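Local coordinates for protein hypoxanthine phosphoribosyltransferase (Leishmania donovani, PDB 7CMJ) that transfers the phosphoribosyl group of 5-phosphoribosyl pyrophosphate onto hypoxanthine or guanine, making IMP or GMP in purine salvage, at residues 155-159 with 173-177. Sequence-based numbering, arbitrary orientation.
Sequences LDKPS and TIPHA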
ATOM      1  N   LEU A 155     -17.701 -19.649   6.891  1.00 35.83           N
ATOM      2  CA  LEU A 155     -18.446 -20.561   6.048  1.00 37.57           C
ATOM      3  C   LEU A 155     -17.501 -21.630   5.509  1.00 46.34           C
ATOM      4  O   LEU A 155     -16.679 -21.349   4.630  1.00 52.07           O
ATOM      5  CB  LEU A 155     -19.099 -19.806   4.898  1.00 42.19           C
ATOM      6  CG  LEU A 155     -20.215 -18.846   5.273  1.00 44.71           C
ATOM      7  CD1 LEU A 155     -20.861 -18.364   3.988  1.00 41.13           C
ATOM      8  CD2 LEU A 155     -21.245 -19.519   6.198  1.00 49.18           C
ATOM      9  N   ASP A 156     -17.614 -22.848   6.038  1.00 43.58           N
ATOM     10  CA  ASP A 156     -16.956 -24.025   5.475  1.00 41.17           C
ATOM     11  C   ASP A 156     -17.872 -24.628   4.408  1.00 43.03           C
ATOM     12  O   ASP A 156     -18.906 -25.223   4.730  1.00 53.60           O
ATOM     13  CB  ASP A 156     -16.655 -25.026   6.584  1.00 48.73           C
ATOM     14  CG  ASP A 156     -15.631 -26.067   6.183  1.00 62.77           C
ATOM     15  OD1 ASP A 156     -14.801 -25.810   5.281  1.00 62.08           O
ATOM     16  OD2 ASP A 156     -15.665 -27.155   6.794  1.00 73.80           O
ATOM     17  N   LYS A 157     -17.504 -24.461   3.139  1.00 43.86           N
ATOM     18  CA  LYS A 157     -18.195 -25.022   1.984  1.00 46.11           C
ATOM     19  C   LYS A 157     -17.593 -26.373   1.619  1.00 53.32           C
ATOM     20  O   LYS A 157     -16.462 -26.689   2.021  1.00 57.47           O
ATOM     21  CB  LYS A 157     -18.105 -24.055   0.793  1.00 46.12           C
ATOM     22  CG  LYS A 157     -16.680 -23.671   0.406  1.00 65.79           C
ATOM     23  CD  LYS A 157     -16.611 -22.740  -0.803  1.00 76.19           C
ATOM     24  CE  LYS A 157     -16.045 -23.450  -2.034  1.00 82.46           C
ATOM     25  NZ  LYS A 157     -15.612 -22.485  -3.090  1.00 84.71           N
ATOM     26  N   PRO A 158     -18.323 -27.193   0.856  1.00 56.32           N
ATOM     27  CA  PRO A 158     -17.806 -28.512   0.462  1.00 54.48           C
ATOM     28  C   PRO A 158     -16.391 -28.465  -0.098  1.00 54.20           C
ATOM     29  O   PRO A 158     -16.074 -27.652  -0.974  1.00 62.77           O
ATOM     30  CB  PRO A 158     -18.809 -28.974  -0.597  1.00 53.84           C
ATOM     31  CG  PRO A 158     -20.077 -28.340  -0.182  1.00 55.47           C
ATOM     32  CD  PRO A 158     -19.704 -26.994   0.380  1.00 50.47           C
ATOM     33  N   SER A 159     -15.543 -29.349   0.427  1.00 51.42           N
ATOM     34  CA  SER A 159     -14.134 -29.439   0.067  1.00 60.21           C
ATOM     35  C   SER A 159     -13.590 -30.783   0.526  1.00 63.34           C
ATOM     36  O   SER A 159     -14.023 -31.327   1.547  1.00 58.42           O
ATOM     37  CB  SER A 159     -13.305 -28.307   0.682  1.00 66.23           C
ATOM     38  OG  SER A 159     -13.758 -27.970   1.980  1.00 73.72           O
ATOM     39  N   THR A 173     -20.691 -25.117   8.750  1.00 55.20           N
ATOM     40  CA  THR A 173     -20.565 -25.979   7.589  1.00 48.02           C
ATOM     41  C   THR A 173     -21.786 -25.801   6.707  1.00 50.32           C
ATOM     42  O   THR A 173     -22.917 -25.859   7.180  1.00 55.24           O
ATOM     43  CB  THR A 173     -20.430 -27.436   8.009  1.00 47.97           C
ATOM     44  OG1 THR A 173     -19.111 -27.655   8.519  1.00 55.22           O
ATOM     45  CG2 THR A 173     -20.658 -28.344   6.824  1.00 50.00           C
ATOM     46  N   ILE A 174     -21.555 -25.629   5.409  1.00 54.40           N
ATOM     47  CA  ILE A 174     -22.559 -25.030   4.532  1.00 51.65           C
ATOM     48  C   ILE A 174     -22.450 -25.647   3.150  1.00 52.25           C
ATOM     49  O   ILE A 174     -21.366 -26.059   2.730  1.00 58.05           O
ATOM     50  CB  ILE A 174     -22.367 -23.518   4.475  1.00 52.19           C
ATOM     51  CG1 ILE A 174     -23.706 -22.835   4.480  1.00 57.78           C
ATOM     52  CG2 ILE A 174     -21.456 -23.097   3.325  1.00 53.95           C
ATOM     53  CD1 ILE A 174     -24.333 -22.871   5.816  1.00 64.17           C
ATOM     54  N   PRO A 175     -23.572 -25.776   2.439  1.00 55.81           N
ATOM     55  CA  PRO A 175     -23.500 -26.240   1.045  1.00 59.07           C
ATOM     56  C   PRO A 175     -23.000 -25.136   0.122  1.00 59.76           C
ATOM     57  O   PRO A 175     -22.986 -23.958   0.468  1.00 59.11           O
ATOM     58  CB  PRO A 175     -24.950 -26.632   0.712  1.00 55.00           C
ATOM     59  CG  PRO A 175     -25.787 -25.865   1.686  1.00 54.05           C
ATOM     60  CD  PRO A 175     -24.960 -25.686   2.931  1.00 58.74           C
ATOM     61  N   HIS A 176     -22.540 -25.541  -1.061  1.00 65.59           N
ATOM     62  CA  HIS A 176     -21.956 -24.583  -1.995  1.00 65.47           C
ATOM     63  C   HIS A 176     -23.050 -23.699  -2.580  1.00 59.73           C
ATOM     64  O   HIS A 176     -24.004 -24.204  -3.179  1.00 65.84           O
ATOM     65  CB  HIS A 176     -21.199 -25.304  -3.110  1.00 78.78           C
ATOM     66  CG  HIS A 176     -20.435 -24.374  -3.999  1.00 98.27           C
ATOM     67  ND1 HIS A 176     -19.349 -23.653  -3.551  1.00100.56           N
ATOM     68  CD2 HIS A 176     -20.623 -24.007  -5.291  1.00103.07           C
ATOM     69  CE1 HIS A 176     -18.884 -22.905  -4.536  1.00 98.07           C
ATOM     70  NE2 HIS A 176     -19.642 -23.094  -5.601  1.00 99.74           N
ATOM     71  N   ALA A 177     -22.915 -22.385  -2.415  1.00 57.68           N
ATOM     72  CA  ALA A 177     -23.867 -21.444  -2.994  1.00 59.41           C
ATOM     73  C   ALA A 177     -23.215 -20.072  -3.099  1.00 62.04           C
ATOM     74  O   ALA A 177     -22.109 -19.846  -2.601  1.00 67.19           O
ATOM     75  CB  ALA A 177     -25.155 -21.370  -2.171  1.00 57.17           C
TER
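Asp-156 and Thr-173 pair as parallel strand neighbours, their CA atoms 4.6 Å apart, and the backbone N of Ile-174 donates to the O of Asp-156 (2.8 Å, 140° at the hydrogen). End to end, from 155 to 158 and from 173 to 176, the segments run 64° apart, and the strand pairing is brief. Pro-158 has no N-H with which to prolong it; its ring instead packs on the backbone of 174-176, with CD against the carbonyl O of Ile-174 and the N of His-176. The CA of Lys-157 makes a C-H...O contact with that same carbonyl oxygen, 3.4 Å away.

Strand 155-156 is the edge, within this chain, of the mainly parallel core sheet of the phosphoribosyltransferase fold, and strand 169-173 lies between it and strand 148-153. Beta-branching suits the extended Ile-174 and puts its CG2 methyl beside the CB of Leu-155 (4.3 Å); the buried Leu-155 also touches Ile-127, Met-184 and Ile-196. Asp-156 and Thr-173, the latter exposed where a hydroxyl is suitable, run side by side on one face, OD2 3.9 Å from OG1, too far for a hydrogen bond. Lys-157, which probably contributes to GMP binding, needs a long, charged chain: turning at its third torsion (-110°), it passes the edge of the His-176 ring to a salt bridge between its NZ and Asp-129, the probable proton acceptor.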